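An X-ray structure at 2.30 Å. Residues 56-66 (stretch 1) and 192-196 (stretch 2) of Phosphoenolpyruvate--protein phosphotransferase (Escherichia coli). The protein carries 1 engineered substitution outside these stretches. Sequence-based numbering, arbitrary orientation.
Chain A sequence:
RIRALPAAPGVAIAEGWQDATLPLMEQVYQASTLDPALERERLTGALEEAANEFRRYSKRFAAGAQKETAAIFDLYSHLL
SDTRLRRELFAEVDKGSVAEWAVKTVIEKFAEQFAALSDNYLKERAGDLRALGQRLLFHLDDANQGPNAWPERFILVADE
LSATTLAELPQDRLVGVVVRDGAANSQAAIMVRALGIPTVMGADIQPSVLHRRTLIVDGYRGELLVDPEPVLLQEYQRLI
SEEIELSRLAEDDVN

Stretch 1 (56-66) RYSKRFAAGAQ
Stretch 2, residues 192-196: VRALG

Two aliphatic carbons each sit over an aromatic face in this contact, and no hydrogen bond crosses it. The CB of Ala194 lies 3.9 Å from the centroid of the Phe61 ring, 16° off the ring normal, while Leu195 CD2 lies 4.0 Å from the centroid of the Tyr57 ring, 22° off its normal. Both are CH-pi contacts, and neighbouring residues of one helix feed two rings spaced one helical turn apart on the other.

Build stretch 1 as a helix, already under way at Arg56, with phi from -63 to -81 and psi from -26 to -46 through Phe61. Arg60 N donates to Arg56 O at 2.8 Å and Phe61 N to Tyr57 O at 2.6 Å, so Tyr57 and Phe61 share a side of the helix. Ala62 follows at -55/-27, then Ala63 at -96/103, and Gly64 takes positive phi (84/-36), a conformation that favours glycine; Ala65 follows at -90/-26 and Gln66 at 177/138. Stretch 2 is the last part of a helix, with Val192 to Ala194 near -66/-35 and Leu195 at -85/-10. Gly196 then leaves helical geometry at 75/35, its N making a weak 3.4 Å hydrogen bond to Arg193 O. Set the register by placing the CA atoms of Ala65 and Ala194 4.7 Å apart. Contacts run in opposite order along the stretches: Tyr57 meets Leu195, Phe61 meets Ala194 and Leu195, and Ala65 meets Ala194 and Arg193 (Ala65 CB to Arg193 O, 4.0 Å).

Tyr57 (chi1 -84°, chi2 -26°) and Phe61 (chi1 -65°, chi2 -21°) both leave their backbone sideways, yet their rings reach the other stretch. Phe61 meets two residues in different ways: Ala194 CB covers a face, 3.8 Å from Phe61 CE1, whereas Leu195 CD2 sits at the ring edge, 3.6 Å from Phe61 CZ. Leu195, in the m,t rotamer, thus uses the same methyl on both rings, with CD2 3.8 Å from Tyr57 CE1. Phe61 CE1 also comes within 3.2 Å of Ala194 O, a tight approach of a ring carbon to a carbonyl oxygen.

After the turn, Ala65 points toward stretch 2 and packs its CB 3.5 Å from Ala194 CA, with the two CB atoms, Ala65 and Ala194, 4.2 Å apart. Both residues here are alanines, and the backbones come close, although Ala65 is poorly ordered. Ala194 meets the Phe61 ring face with its CB, and Ala65 CB approaches it from a direction roughly at right angles to that.

Arg60 (chi1 -75°, chi2 171°, chi3 37°) also points toward stretch 2. Its NH1 stays 4.2 Å from Leu195 O, near the guanidinium plane but too far for a hydrogen bond. The contact buries 285 Å², both sides summed, chiefly through apolar packing.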

# COMPACT_ATOMS: atom_id res chain seq x y z
N ARG A 56 -12.12 -4.46 -9.36
CA ARG A 56 -12.95 -3.31 -9.06
C ARG A 56 -12.17 -2.00 -9.15
O ARG A 56 -12.74 -0.97 -9.52
CB ARG A 56 -13.56 -3.43 -7.66
CG ARG A 56 -13.36 -4.76 -6.97
CD ARG A 56 -14.36 -5.81 -7.45
NE ARG A 56 -15.22 -6.26 -6.36
CZ ARG A 56 -16.42 -5.75 -6.10
NH1 ARG A 56 -17.14 -6.22 -5.09
NH2 ARG A 56 -16.89 -4.76 -6.84
N TYR A 57 -10.88 -2.02 -8.82
CA TYR A 57 -10.08 -0.80 -8.87
C TYR A 57 -9.98 -0.27 -10.30
O TYR A 57 -10.18 0.92 -10.54
CB TYR A 57 -8.70 -1.04 -8.28
CG TYR A 57 -8.65 -0.93 -6.77
CD1 TYR A 57 -9.57 -0.14 -6.09
CD2 TYR A 57 -7.69 -1.60 -6.03
CE1 TYR A 57 -9.53 -0.03 -4.71
CE2 TYR A 57 -7.64 -1.49 -4.65
CZ TYR A 57 -8.57 -0.70 -4.00
OH TYR A 57 -8.53 -0.59 -2.63
N SER A 58 -9.69 -1.15 -11.26
CA SER A 58 -9.69 -0.74 -12.66
C SER A 58 -11.08 -0.33 -13.12
O SER A 58 -11.21 0.57 -13.97
CB SER A 58 -9.15 -1.87 -13.53
OG SER A 58 -9.84 -3.08 -13.30
N LYS A 59 -12.12 -0.96 -12.58
CA LYS A 59 -13.49 -0.52 -12.87
C LYS A 59 -13.75 0.87 -12.33
O LYS A 59 -14.48 1.66 -12.95
CB LYS A 59 -14.48 -1.52 -12.29
CG LYS A 59 -15.94 -1.10 -12.38
CD LYS A 59 -16.78 -1.91 -11.42
CE LYS A 59 -16.28 -1.74 -9.99
NZ LYS A 59 -16.95 -2.67 -9.05
N ARG A 60 -13.16 1.20 -11.17
CA ARG A 60 -13.34 2.53 -10.59
C ARG A 60 -12.41 3.55 -11.23
O ARG A 60 -12.82 4.69 -11.48
CB ARG A 60 -13.10 2.47 -9.08
CG ARG A 60 -14.22 1.85 -8.28
CD ARG A 60 -13.78 1.65 -6.84
NE ARG A 60 -12.94 2.76 -6.40
CZ ARG A 60 -12.25 2.77 -5.26
NH1 ARG A 60 -11.50 3.82 -4.94
NH2 ARG A 60 -12.30 1.72 -4.45
N PHE A 61 -11.15 3.17 -11.49
CA PHE A 61 -10.18 4.11 -12.02
C PHE A 61 -10.55 4.60 -13.41
O PHE A 61 -10.13 5.70 -13.80
CB PHE A 61 -8.79 3.47 -12.06
CG PHE A 61 -8.23 3.15 -10.70
CD1 PHE A 61 -8.71 3.78 -9.57
CD2 PHE A 61 -7.22 2.21 -10.56
CE1 PHE A 61 -8.20 3.48 -8.32
CE2 PHE A 61 -6.70 1.91 -9.32
CZ PHE A 61 -7.19 2.55 -8.20
N ALA A 62 -11.32 3.82 -14.17
CA ALA A 62 -11.72 4.23 -15.52
C ALA A 62 -12.41 5.59 -15.51
O ALA A 62 -12.36 6.31 -16.51
CB ALA A 62 -12.64 3.17 -16.13
N ALA A 63 -13.03 5.96 -14.40
CA ALA A 63 -13.68 7.26 -14.27
C ALA A 63 -12.72 8.23 -13.58
O ALA A 63 -12.51 8.15 -12.37
CB ALA A 63 -15.00 7.13 -13.50
N GLY A 64 -12.11 9.11 -14.36
CA GLY A 64 -11.47 10.35 -13.91
C GLY A 64 -10.04 10.40 -13.37
O GLY A 64 -9.33 11.38 -13.60
N ALA A 65 -9.62 9.37 -12.63
CA ALA A 65 -8.39 9.43 -11.86
C ALA A 65 -7.16 8.96 -12.61
O ALA A 65 -6.06 9.38 -12.24
CB ALA A 65 -8.53 8.60 -10.58
N GLN A 66 -7.32 8.09 -13.62
CA GLN A 66 -6.34 7.71 -14.64
C GLN A 66 -7.01 6.64 -15.50
O GLN A 66 -7.72 5.78 -14.97
CB GLN A 66 -5.04 7.12 -14.06
CG GLN A 66 -3.96 8.07 -13.49
CD GLN A 66 -3.07 8.74 -14.52
OE1 GLN A 66 -3.21 9.93 -14.79
NE2 GLN A 66 -2.13 7.98 -15.06
N VAL A 192 -2.07 7.05 -5.15
CA VAL A 192 -2.89 7.71 -4.14
C VAL A 192 -3.87 8.69 -4.78
O VAL A 192 -4.98 8.88 -4.29
CB VAL A 192 -2.01 8.40 -3.08
CG1 VAL A 192 -1.29 7.37 -2.23
CG2 VAL A 192 -1.01 9.34 -3.73
N ARG A 193 -3.47 9.33 -5.89
CA ARG A 193 -4.41 10.17 -6.62
C ARG A 193 -5.53 9.34 -7.23
O ARG A 193 -6.69 9.76 -7.24
CB ARG A 193 -3.68 10.97 -7.70
CG ARG A 193 -2.87 12.14 -7.17
CD ARG A 193 -2.38 13.03 -8.31
NE ARG A 193 -1.33 12.39 -9.10
CZ ARG A 193 -0.03 12.54 -8.87
NH1 ARG A 193 0.38 13.31 -7.87
NH2 ARG A 193 0.86 11.92 -9.63
N ALA A 194 -5.20 8.15 -7.74
CA ALA A 194 -6.21 7.26 -8.29
C ALA A 194 -7.16 6.76 -7.21
O ALA A 194 -8.36 6.58 -7.48
CB ALA A 194 -5.55 6.09 -9.01
N LEU A 195 -6.66 6.53 -6.01
CA LEU A 195 -7.46 6.03 -4.90
C LEU A 195 -8.18 7.14 -4.14
O LEU A 195 -9.04 6.83 -3.30
CB LEU A 195 -6.59 5.23 -3.93
CG LEU A 195 -6.01 3.92 -4.48
CD1 LEU A 195 -4.91 3.40 -3.56
CD2 LEU A 195 -7.11 2.88 -4.65
N GLY A 196 -7.86 8.40 -4.40
CA GLY A 196 -8.53 9.50 -3.73
C GLY A 196 -8.10 9.70 -2.29
O GLY A 196 -8.92 10.08 -1.45